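Local coordinates for triggering receptor expressed on myeloid cells 1 (Mus musculus, PDB 1U9K), which acts as a cell-surface receptor of innate immunity that amplifies inflammatory responses, multimerizing on ligand binding and signalling through the transmembrane adapter TYROBP/DAP12, at residues Glu5-Asp10 against Leu105-Arg110; Thr18-Phe23 against Met75-Met80; Asn30-Trp35 against Val94-Pro99. All coordinates share one frame; numbering follows the deposited sequence.

Contact 1: residues Glu5-Asp10 against Leu105-Arg110; sequences EEERYD and LFHPVR
E6 and R110 face each other across the parallel pairing of the N-terminal strand with the last strand of this V-type immunoglobulin domain, the edge where strand A' lies alongside strand G. The salt bridge is a side-on grip: NH2 of R110 gives a hydrogen bond to OE1 of E6 at 3.1 Å, on the syn side, while NE reaches OE2 at 3.2 Å from above the carboxylate plane. The two flat groups are turned 50° apart, and bends at chi2 and chi3 fold the arginine back to meet the glutamate. An alanine in place of R110 would probably leave the E6 carboxylate without its cationic mate and free to turn.

The backbone supplies the ladder itself. E7 N bonds to P108 O, R110 N to E7 O, and Y9 N to R110 O; proline suits its position because the ladder asks it for a carbonyl and not for an N-H.

On the other face of the sheet the side chains of E7 and V109 project together. There the apolar contact is made by V109 CG1, which lies 3.5 Å from Y9 CD1, a methyl of the branched valine set obliquely against the tyrosine ring; V109 also packs on V19 of the opposite sheet. The tyrosine's hydroxyl meets the edge of the F106 ring, tip to tip, with OH 3.6 Å from CE2.

A histidine-carboxylate bond completes this side: H107 NE2 donates to E7 OE1 at 2.7 Å, approaching from above the carboxylate plane, with an N-H...O angle of 137°.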
loop_
_atom_site.group_PDB
_atom_site.type_symbol
_atom_site.label_atom_id
_atom_site.label_comp_id
_atom_site.label_asym_id
_atom_site.label_seq_id
_atom_site.Cartn_x
_atom_site.Cartn_y
_atom_site.Cartn_z
ATOM N N GLU A 5 9.897 -13.193 4.708
ATOM C CA GLU A 5 9.694 -11.786 5.130
ATOM C C GLU A 5 8.266 -11.315 4.859
ATOM O O GLU A 5 7.861 -10.290 5.376
ATOM C CB GLU A 5 10.695 -10.868 4.427
ATOM C CG GLU A 5 10.441 -10.697 2.940
ATOM C CD GLU A 5 11.577 -9.985 2.233
ATOM O OE1 GLU A 5 12.563 -9.625 2.908
ATOM O OE2 GLU A 5 11.481 -9.787 1.004
ATOM N N GLU A 6 7.527 -12.039 4.022
ATOM C CA GLU A 6 6.144 -11.677 3.737
ATOM C C GLU A 6 5.291 -12.126 4.907
ATOM O O GLU A 6 5.639 -13.077 5.594
ATOM C CB GLU A 6 5.660 -12.269 2.413
ATOM C CG GLU A 6 5.490 -13.768 2.433
ATOM C CD GLU A 6 5.064 -14.342 1.110
ATOM O OE1 GLU A 6 5.561 -13.871 0.060
ATOM O OE2 GLU A 6 4.253 -15.304 1.146
ATOM N N GLU A 7 4.205 -11.407 5.151
ATOM C CA GLU A 7 3.245 -11.758 6.204
ATOM C C GLU A 7 1.918 -12.178 5.545
ATOM O O GLU A 7 1.426 -11.494 4.678
ATOM C CB GLU A 7 3.022 -10.530 7.099
ATOM C CG GLU A 7 1.957 -10.750 8.179
ATOM C CD GLU A 7 1.863 -9.636 9.207
ATOM O OE1 GLU A 7 2.136 -8.454 8.888
ATOM O OE2 GLU A 7 1.453 -9.956 10.337
ATOM N N ARG A 8 1.355 -13.293 5.979
ATOM C CA ARG A 8 0.104 -13.760 5.463
ATOM C C ARG A 8 -1.061 -12.943 6.102
ATOM O O ARG A 8 -1.114 -12.720 7.306
ATOM C CB ARG A 8 -0.043 -15.229 5.722
ATOM C CG ARG A 8 -1.070 -15.943 4.827
ATOM C CD ARG A 8 -0.933 -17.463 4.796
ATOM N NE ARG A 8 -2.228 -18.136 4.628
ATOM C CZ ARG A 8 -2.588 -18.917 3.590
ATOM N NH1 ARG A 8 -1.742 -19.179 2.598
ATOM N NH2 ARG A 8 -3.801 -19.462 3.551
ATOM N N TYR A 9 -1.996 -12.536 5.263
ATOM C CA TYR A 9 -3.246 -11.938 5.688
ATOM C C TYR A 9 -4.329 -12.795 5.067
ATOM O O TYR A 9 -4.506 -12.734 3.880
ATOM C CB TYR A 9 -3.365 -10.529 5.137
ATOM C CG TYR A 9 -2.582 -9.478 5.938
ATOM C CD1 TYR A 9 -1.178 -9.456 5.938
ATOM C CD2 TYR A 9 -3.247 -8.498 6.675
ATOM C CE1 TYR A 9 -0.473 -8.494 6.648
ATOM C CE2 TYR A 9 -2.544 -7.545 7.418
ATOM C CZ TYR A 9 -1.160 -7.535 7.396
ATOM O OH TYR A 9 -0.501 -6.545 8.112
ATOM N N ASP A 10 -5.048 -13.554 5.880
ATOM C CA ASP A 10 -6.080 -14.521 5.416
ATOM C C ASP A 10 -7.446 -13.905 5.635
ATOM O O ASP A 10 -7.784 -13.565 6.780
ATOM C CB ASP A 10 -6.036 -15.754 6.275
ATOM C CG ASP A 10 -4.991 -16.689 5.849
ATOM O OD1 ASP A 10 -5.134 -17.269 4.735
ATOM O OD2 ASP A 10 -3.986 -16.873 6.564
ATOM N N LEU A 105 8.308 -0.260 2.460
ATOM C CA LEU A 105 7.912 -0.027 3.833
ATOM C C LEU A 105 7.388 -1.336 4.464
ATOM O O LEU A 105 6.925 -2.251 3.771
ATOM C CB LEU A 105 6.829 1.040 3.875
ATOM C CG LEU A 105 7.225 2.379 3.239
ATOM C CD1 LEU A 105 6.001 3.242 3.193
ATOM C CD2 LEU A 105 8.345 3.035 4.018
ATOM N N PHE A 106 7.430 -1.435 5.779
ATOM C CA PHE A 106 6.725 -2.510 6.459
ATOM C C PHE A 106 7.323 -3.814 5.934
ATOM O O PHE A 106 8.525 -3.948 5.875
ATOM C CB PHE A 106 5.214 -2.358 6.276
ATOM C CG PHE A 106 4.403 -3.156 7.255
ATOM C CD1 PHE A 106 4.684 -3.108 8.608
ATOM C CD2 PHE A 106 3.352 -3.958 6.813
ATOM C CE1 PHE A 106 3.938 -3.842 9.510
ATOM C CE2 PHE A 106 2.605 -4.692 7.714
ATOM C CZ PHE A 106 2.898 -4.634 9.062
ATOM N N HIS A 107 6.461 -4.763 5.533
ATOM C CA HIS A 107 6.922 -5.981 4.888
ATOM C C HIS A 107 5.863 -6.363 3.829
ATOM O O HIS A 107 4.730 -5.854 3.869
ATOM C CB HIS A 107 7.294 -7.060 5.895
ATOM C CG HIS A 107 6.287 -7.286 6.972
ATOM N ND1 HIS A 107 6.144 -6.447 8.052
ATOM C CD2 HIS A 107 5.397 -8.281 7.157
ATOM C CE1 HIS A 107 5.170 -6.887 8.828
ATOM N NE2 HIS A 107 4.707 -8.006 8.314
ATOM N N PRO A 108 6.239 -7.147 2.830
ATOM C CA PRO A 108 5.257 -7.576 1.852
ATOM C C PRO A 108 4.113 -8.295 2.562
ATOM O O PRO A 108 4.286 -8.916 3.613
ATOM C CB PRO A 108 6.065 -8.501 0.928
ATOM C CG PRO A 108 7.467 -8.059 1.071
ATOM C CD PRO A 108 7.588 -7.600 2.476
ATOM N N VAL A 109 2.939 -8.151 1.986
ATOM C CA VAL A 109 1.683 -8.666 2.462
ATOM C C VAL A 109 1.243 -9.711 1.483
ATOM O O VAL A 109 0.999 -9.383 0.355
ATOM C CB VAL A 109 0.608 -7.513 2.428
ATOM C CG1 VAL A 109 -0.694 -8.030 2.777
ATOM C CG2 VAL A 109 1.016 -6.377 3.382
ATOM N N ARG A 110 1.138 -10.955 1.911
ATOM C CA ARG A 110 0.605 -12.055 1.112
ATOM C C ARG A 110 -0.884 -12.133 1.485
ATOM O O ARG A 110 -1.234 -12.622 2.557
ATOM C CB ARG A 110 1.317 -13.375 1.408
ATOM C CG ARG A 110 0.721 -14.618 0.675
ATOM C CD ARG A 110 0.817 -14.590 -0.837
ATOM N NE ARG A 110 2.227 -14.644 -1.175
ATOM C CZ ARG A 110 2.727 -14.605 -2.388
ATOM N NH1 ARG A 110 1.947 -14.575 -3.456
ATOM N NH2 ARG A 110 4.028 -14.616 -2.529
#

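Contact 2: residues Thr18-Phe23 against Met75-Met80; sequences TVKCPF and MLQVQM
C21 and L76 form a hydrogen-bonded antiparallel pair, joined by C21 N to L76 O (2.8 Å) and by L76 N to C21 O. V19 and V78 repeat the pattern two residues along, so four backbone bonds fasten strand 18-22 to strand 75-80, the B and E strands of the immunoglobulin sandwich. The side chains of these two pairs are buried, tightly enclosed by the facing sheet. Compact apolar residues suit that space: V78 packs on W35, and SG of C21 is bonded to C93, the disulfide that ties the two sheets together. At one end the F23 ring, in cation-pi contact with K33, brings CE2 to 3.6 Å from M75 N.

The other face opens to solvent at K20 and P22, though M75 packs closely there. Its chi2 (61°) brings SD to 3.4 Å from C21 N and 3.5 Å from K20 CB; a further bend at chi3 carries CE to 3.9 Å from P22 CG. K20 and Q77 run side by side, CE of the lysine 3.4 Å from OE1 of the glutamine. The chemistry is thus two-sided: disulfide and hydrocarbon suit the core, a mix of polar and apolar chains the solvent side.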
loop_
_atom_site.group_PDB
_atom_site.type_symbol
_atom_site.label_atom_id
_atom_site.label_comp_id
_atom_site.label_asym_id
_atom_site.label_seq_id
_atom_site.Cartn_x
_atom_site.Cartn_y
_atom_site.Cartn_z
ATOM N N THR A 18 -7.100 -4.221 5.773
ATOM C CA THR A 18 -6.492 -2.999 6.289
ATOM C C THR A 18 -5.048 -3.318 6.626
ATOM O O THR A 18 -4.803 -4.271 7.343
ATOM C CB THR A 18 -7.199 -2.498 7.564
ATOM O OG1 THR A 18 -8.573 -2.206 7.282
ATOM C CG2 THR A 18 -6.644 -1.172 8.018
ATOM N N VAL A 19 -4.118 -2.491 6.158
ATOM C CA VAL A 19 -2.698 -2.678 6.363
ATOM C C VAL A 19 -2.159 -1.336 6.825
ATOM O O VAL A 19 -2.487 -0.309 6.249
ATOM C CB VAL A 19 -2.019 -3.098 5.047
ATOM C CG1 VAL A 19 -0.518 -3.063 5.144
ATOM C CG2 VAL A 19 -2.531 -4.440 4.621
ATOM N N LYS A 20 -1.430 -1.352 7.939
ATOM C CA LYS A 20 -0.779 -0.164 8.512
ATOM C C LYS A 20 0.707 -0.267 8.246
ATOM O O LYS A 20 1.380 -1.179 8.779
ATOM C CB LYS A 20 -1.021 -0.110 10.017
ATOM C CG LYS A 20 -2.492 -0.055 10.344
ATOM C CD LYS A 20 -2.797 0.629 11.649
ATOM C CE LYS A 20 -4.277 0.447 11.982
ATOM N NZ LYS A 20 -4.808 1.623 12.837
ATOM N N CYS A 21 1.203 0.635 7.427
ATOM C CA CYS A 21 2.599 0.707 7.025
ATOM C C CYS A 21 3.304 1.903 7.618
ATOM O O CYS A 21 3.120 3.009 7.127
ATOM C CB CYS A 21 2.705 0.798 5.511
ATOM S SG CYS A 21 1.992 -0.651 4.696
ATOM N N PRO A 22 4.117 1.725 8.633
ATOM C CA PRO A 22 4.890 2.856 9.137
ATOM C C PRO A 22 5.889 3.348 8.100
ATOM O O PRO A 22 6.396 2.555 7.311
ATOM C CB PRO A 22 5.649 2.267 10.338
ATOM C CG PRO A 22 5.016 1.078 10.697
ATOM C CD PRO A 22 4.406 0.513 9.405
ATOM N N PHE A 23 6.178 4.645 8.114
ATOM C CA PHE A 23 7.292 5.181 7.339
ATOM C C PHE A 23 8.125 6.124 8.190
ATOM O O PHE A 23 7.629 6.778 9.090
ATOM C CB PHE A 23 6.872 5.831 6.029
ATOM C CG PHE A 23 6.011 7.063 6.173
ATOM C CD1 PHE A 23 6.595 8.296 6.242
ATOM C CD2 PHE A 23 4.635 6.970 6.180
ATOM C CE1 PHE A 23 5.817 9.434 6.373
ATOM C CE2 PHE A 23 3.856 8.081 6.310
ATOM C CZ PHE A 23 4.462 9.331 6.410
ATOM N N MET A 75 2.526 7.140 9.503
ATOM C CA MET A 75 1.758 5.959 9.115
ATOM C C MET A 75 1.091 6.184 7.738
ATOM O O MET A 75 0.516 7.237 7.462
ATOM C CB MET A 75 0.678 5.668 10.192
ATOM C CG MET A 75 -0.294 4.502 9.944
ATOM S SD MET A 75 0.611 2.931 9.819
ATOM C CE MET A 75 1.585 2.867 11.421
ATOM N N LEU A 76 1.157 5.177 6.895
ATOM C CA LEU A 76 0.322 5.091 5.712
ATOM C C LEU A 76 -0.615 3.912 5.928
ATOM O O LEU A 76 -0.109 2.816 6.209
ATOM C CB LEU A 76 1.262 4.758 4.575
ATOM C CG LEU A 76 0.736 4.702 3.174
ATOM C CD1 LEU A 76 0.411 6.127 2.738
ATOM C CD2 LEU A 76 1.786 4.078 2.270
ATOM N N GLN A 77 -1.922 4.085 5.840
ATOM C CA GLN A 77 -2.857 2.937 5.955
ATOM C C GLN A 77 -3.520 2.647 4.623
ATOM O O GLN A 77 -4.057 3.549 3.972
ATOM C CB GLN A 77 -3.965 3.242 6.956
ATOM C CG GLN A 77 -4.872 2.082 7.235
ATOM C CD GLN A 77 -5.886 2.419 8.268
ATOM O OE1 GLN A 77 -5.617 2.329 9.453
ATOM N NE2 GLN A 77 -7.055 2.831 7.828
ATOM N N VAL A 78 -3.535 1.385 4.242
ATOM C CA VAL A 78 -4.169 0.980 3.009
ATOM C C VAL A 78 -5.409 0.165 3.321
ATOM O O VAL A 78 -5.402 -0.624 4.250
ATOM C CB VAL A 78 -3.189 0.136 2.186
ATOM C CG1 VAL A 78 -3.872 -0.326 0.907
ATOM C CG2 VAL A 78 -1.893 0.941 1.929
ATOM N N GLN A 79 -6.508 0.406 2.603
ATOM C CA GLN A 79 -7.687 -0.431 2.736
ATOM C C GLN A 79 -8.077 -0.860 1.348
ATOM O O GLN A 79 -8.058 -0.026 0.423
ATOM C CB GLN A 79 -8.829 0.309 3.371
ATOM C CG GLN A 79 -8.678 0.528 4.848
ATOM C CD GLN A 79 -9.796 1.393 5.374
ATOM O OE1 GLN A 79 -9.585 2.569 5.689
ATOM N NE2 GLN A 79 -11.001 0.842 5.401
ATOM N N MET A 80 -8.428 -2.135 1.188
ATOM C CA MET A 80 -9.034 -2.670 -0.047
ATOM C C MET A 80 -10.352 -3.240 0.377
ATOM O O MET A 80 -10.379 -4.094 1.232
ATOM C CB MET A 80 -8.193 -3.810 -0.637
ATOM C CG MET A 80 -6.845 -3.371 -1.086
ATOM S SD MET A 80 -5.781 -4.737 -1.623
ATOM C CE MET A 80 -6.687 -5.486 -2.861
#

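Contact 3: residues Asn30-Trp35 against Val94-Pro99; sequences NSQKAW and VIYHPP. With ZN (zinc ion), chain D.
Q32 lies side by side with Y96, both pointing the same way, and its OE1 comes up to the edge of the tyrosine ring, 3.3 Å from CD2. Amide and ring planes stand 64° apart. With CG anti to the backbone N (chi1 -164°) and an extended chain beyond it, the glutamine carries its amide out alongside the ring, while NE2 is held by the carbonyl of T50. One face of the same ring is covered by P98, whose CD sits 3.6 Å above its centre, a CH-pi type of packing to which the compact proline ring, with its CD hydrogens, is well suited.

Next along this face is A34, whose CB lies 3.8 Å from Y96 CB and equally close to V94 CG2. A methyl group fits between these two larger neighbours. The backbone draws the strands together here: A34 and V94 are a hydrogen-bonded pair with reciprocal bonds, and Y96 N donates to Q32 O. Beyond them a water joins the strands, accepting from Q32 N and donating to Y96 O.

On the other face K33 and I95 lie side by side, K33 CG meeting the terminal methyl CD1 of the isoleucine at 3.7 Å. A bend at chi2 (102°) turns the lysine's CD away, and the chain runs on extended to NZ, which bonds to S31 O at 2.8 Å and to Y28 O, its cation lying against the F23 ring. Two carbonyls and an aromatic ring would probably stabilise this charge in a largely buried setting. CG2 of I95 touches CB of S31.

H97, just past the strand, binds a zinc ion through ND1 at 2.3 Å. The whole is the antiparallel pairing of strands C and F, central in the front sheet of a V-type immunoglobulin domain, at the end where the loops following B and F emerge.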
loop_
_atom_site.group_PDB
_atom_site.type_symbol
_atom_site.label_atom_id
_atom_site.label_comp_id
_atom_site.label_asym_id
_atom_site.label_seq_id
_atom_site.Cartn_x
_atom_site.Cartn_y
_atom_site.Cartn_z
ATOM N N ASN A 30 8.435 14.209 2.673
ATOM C CA ASN A 30 8.119 14.851 1.397
ATOM C C ASN A 30 8.298 13.881 0.200
ATOM O O ASN A 30 8.773 14.258 -0.889
ATOM C CB ASN A 30 8.956 16.125 1.230
ATOM C CG ASN A 30 8.358 17.085 0.190
ATOM O OD1 ASN A 30 7.201 16.906 -0.191
ATOM N ND2 ASN A 30 9.137 18.068 -0.288
ATOM N N SER A 31 8.000 12.627 0.421
ATOM C CA SER A 31 8.051 11.638 -0.637
ATOM C C SER A 31 6.648 11.125 -0.897
ATOM O O SER A 31 5.783 11.047 0.009
ATOM C CB SER A 31 8.969 10.446 -0.265
ATOM O OG SER A 31 10.287 10.869 -0.060
ATOM N N GLN A 32 6.439 10.734 -2.138
ATOM C CA GLN A 32 5.256 10.015 -2.517
ATOM C C GLN A 32 5.293 8.559 -1.972
ATOM O O GLN A 32 6.370 7.912 -1.864
ATOM C CB GLN A 32 5.137 10.015 -4.052
ATOM C CG GLN A 32 3.789 9.636 -4.552
ATOM C CD GLN A 32 3.626 9.960 -6.038
ATOM O OE1 GLN A 32 4.580 9.846 -6.800
ATOM N NE2 GLN A 32 2.431 10.373 -6.436
ATOM N N LYS A 33 4.107 8.058 -1.666
ATOM C CA LYS A 33 3.922 6.679 -1.249
ATOM C C LYS A 33 2.917 5.981 -2.132
ATOM O O LYS A 33 2.092 6.603 -2.788
ATOM C CB LYS A 33 3.535 6.565 0.223
ATOM C CG LYS A 33 4.606 7.150 1.171
ATOM C CD LYS A 33 4.223 8.489 1.675
ATOM C CE LYS A 33 5.292 9.116 2.586
ATOM N NZ LYS A 33 5.097 10.538 2.691
ATOM N N ALA A 34 3.020 4.654 -2.176
ATOM C CA ALA A 34 2.192 3.879 -3.047
ATOM C C ALA A 34 1.920 2.506 -2.478
ATOM O O ALA A 34 2.701 1.945 -1.692
ATOM C CB ALA A 34 2.795 3.752 -4.379
ATOM N N TRP A 35 0.809 1.954 -2.935
ATOM C CA TRP A 35 0.462 0.546 -2.753
ATOM C C TRP A 35 0.626 -0.168 -4.085
ATOM O O TRP A 35 0.139 0.315 -5.081
ATOM C CB TRP A 35 -0.984 0.458 -2.328
ATOM C CG TRP A 35 -1.564 -0.939 -2.025
ATOM C CD1 TRP A 35 -2.667 -1.465 -2.607
ATOM C CD2 TRP A 35 -1.172 -1.859 -0.995
ATOM N NE1 TRP A 35 -2.976 -2.667 -2.041
ATOM C CE2 TRP A 35 -2.088 -2.923 -1.024
ATOM C CE3 TRP A 35 -0.164 -1.871 -0.007
ATOM C CZ2 TRP A 35 -2.012 -3.988 -0.165
ATOM C CZ3 TRP A 35 -0.084 -2.936 0.854
ATOM C CH2 TRP A 35 -0.999 -3.989 0.769
ATOM N N VAL A 94 5.156 1.179 -0.506
ATOM C CA VAL A 94 6.462 1.669 -0.866
ATOM C C VAL A 94 6.548 3.176 -0.844
ATOM O O VAL A 94 5.536 3.902 -0.959
ATOM C CB VAL A 94 6.858 1.233 -2.258
ATOM C CG1 VAL A 94 6.916 -0.293 -2.375
ATOM C CG2 VAL A 94 5.949 1.903 -3.332
ATOM N N ILE A 95 7.770 3.647 -0.655
ATOM C CA ILE A 95 8.140 5.001 -1.111
ATOM C C ILE A 95 8.281 4.890 -2.626
ATOM O O ILE A 95 9.067 4.074 -3.128
ATOM C CB ILE A 95 9.409 5.499 -0.484
ATOM C CG1 ILE A 95 9.352 5.433 1.049
ATOM C CG2 ILE A 95 9.737 6.961 -1.011
ATOM C CD1 ILE A 95 8.193 6.207 1.671
ATOM N N TYR A 96 7.522 5.731 -3.323
ATOM C CA TYR A 96 7.397 5.771 -4.744
ATOM C C TYR A 96 8.087 6.982 -5.357
ATOM O O TYR A 96 7.723 8.150 -5.101
ATOM C CB TYR A 96 5.941 5.752 -5.094
ATOM C CG TYR A 96 5.611 5.535 -6.564
ATOM C CD1 TYR A 96 5.765 4.293 -7.173
ATOM C CD2 TYR A 96 5.081 6.582 -7.314
ATOM C CE1 TYR A 96 5.448 4.108 -8.513
ATOM C CE2 TYR A 96 4.760 6.418 -8.653
ATOM C CZ TYR A 96 4.924 5.171 -9.238
ATOM O OH TYR A 96 4.609 5.035 -10.552
ATOM N N HIS A 97 9.120 6.696 -6.138
ATOM C CA HIS A 97 9.957 7.736 -6.743
ATOM C C HIS A 97 10.605 7.249 -8.034
ATOM O O HIS A 97 11.824 7.175 -8.124
ATOM C CB HIS A 97 11.027 8.204 -5.757
ATOM C CG HIS A 97 11.796 7.047 -5.073
ATOM N ND1 HIS A 97 12.654 7.247 -4.013
ATOM C CD2 HIS A 97 11.810 5.717 -5.324
ATOM C CE1 HIS A 97 13.163 6.087 -3.640
ATOM N NE2 HIS A 97 12.667 5.144 -4.418
ATOM N N PRO A 98 9.808 6.947 -9.053
ATOM C CA PRO A 98 10.377 6.426 -10.291
ATOM C C PRO A 98 11.174 7.528 -11.027
ATOM O O PRO A 98 10.835 8.706 -10.888
ATOM C CB PRO A 98 9.159 5.974 -11.104
ATOM C CG PRO A 98 8.039 6.781 -10.599
ATOM C CD PRO A 98 8.347 7.102 -9.120
ATOM N N PRO A 99 12.195 7.181 -11.790
ATOM C CA PRO A 99 12.601 5.801 -12.050
ATOM C C PRO A 99 13.478 5.145 -10.974
ATOM O O PRO A 99 13.931 4.041 -11.226
ATOM C CB PRO A 99 13.359 5.908 -13.372
ATOM C CG PRO A 99 13.926 7.288 -13.367
ATOM C CD PRO A 99 12.981 8.123 -12.548
HETATM ZN ZN ZN D . 12.786 9.204 -2.845
HETATM O O HOH W 1 8.719 10.436 -3.828
#

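The three contacts divide the two sheets of one V-type domain. Contacts 1 and 3 share the five-stranded mixed sheet, where strands 103-113 and 89-96 are neighbours, and their centres lie about 18 Å apart. Contact 2 belongs to the four-stranded sheet facing it, its centre about 12 Å from that of contact 1 and 14 Å from that of contact 3. Along the chain, contacts 2 and 3 are both nested within the loop closed by contact 1, and their segments alternate. F106 against P22, and W35 against V78 and M80, join the sheets, so that the extracellular domain forms one compact sandwich.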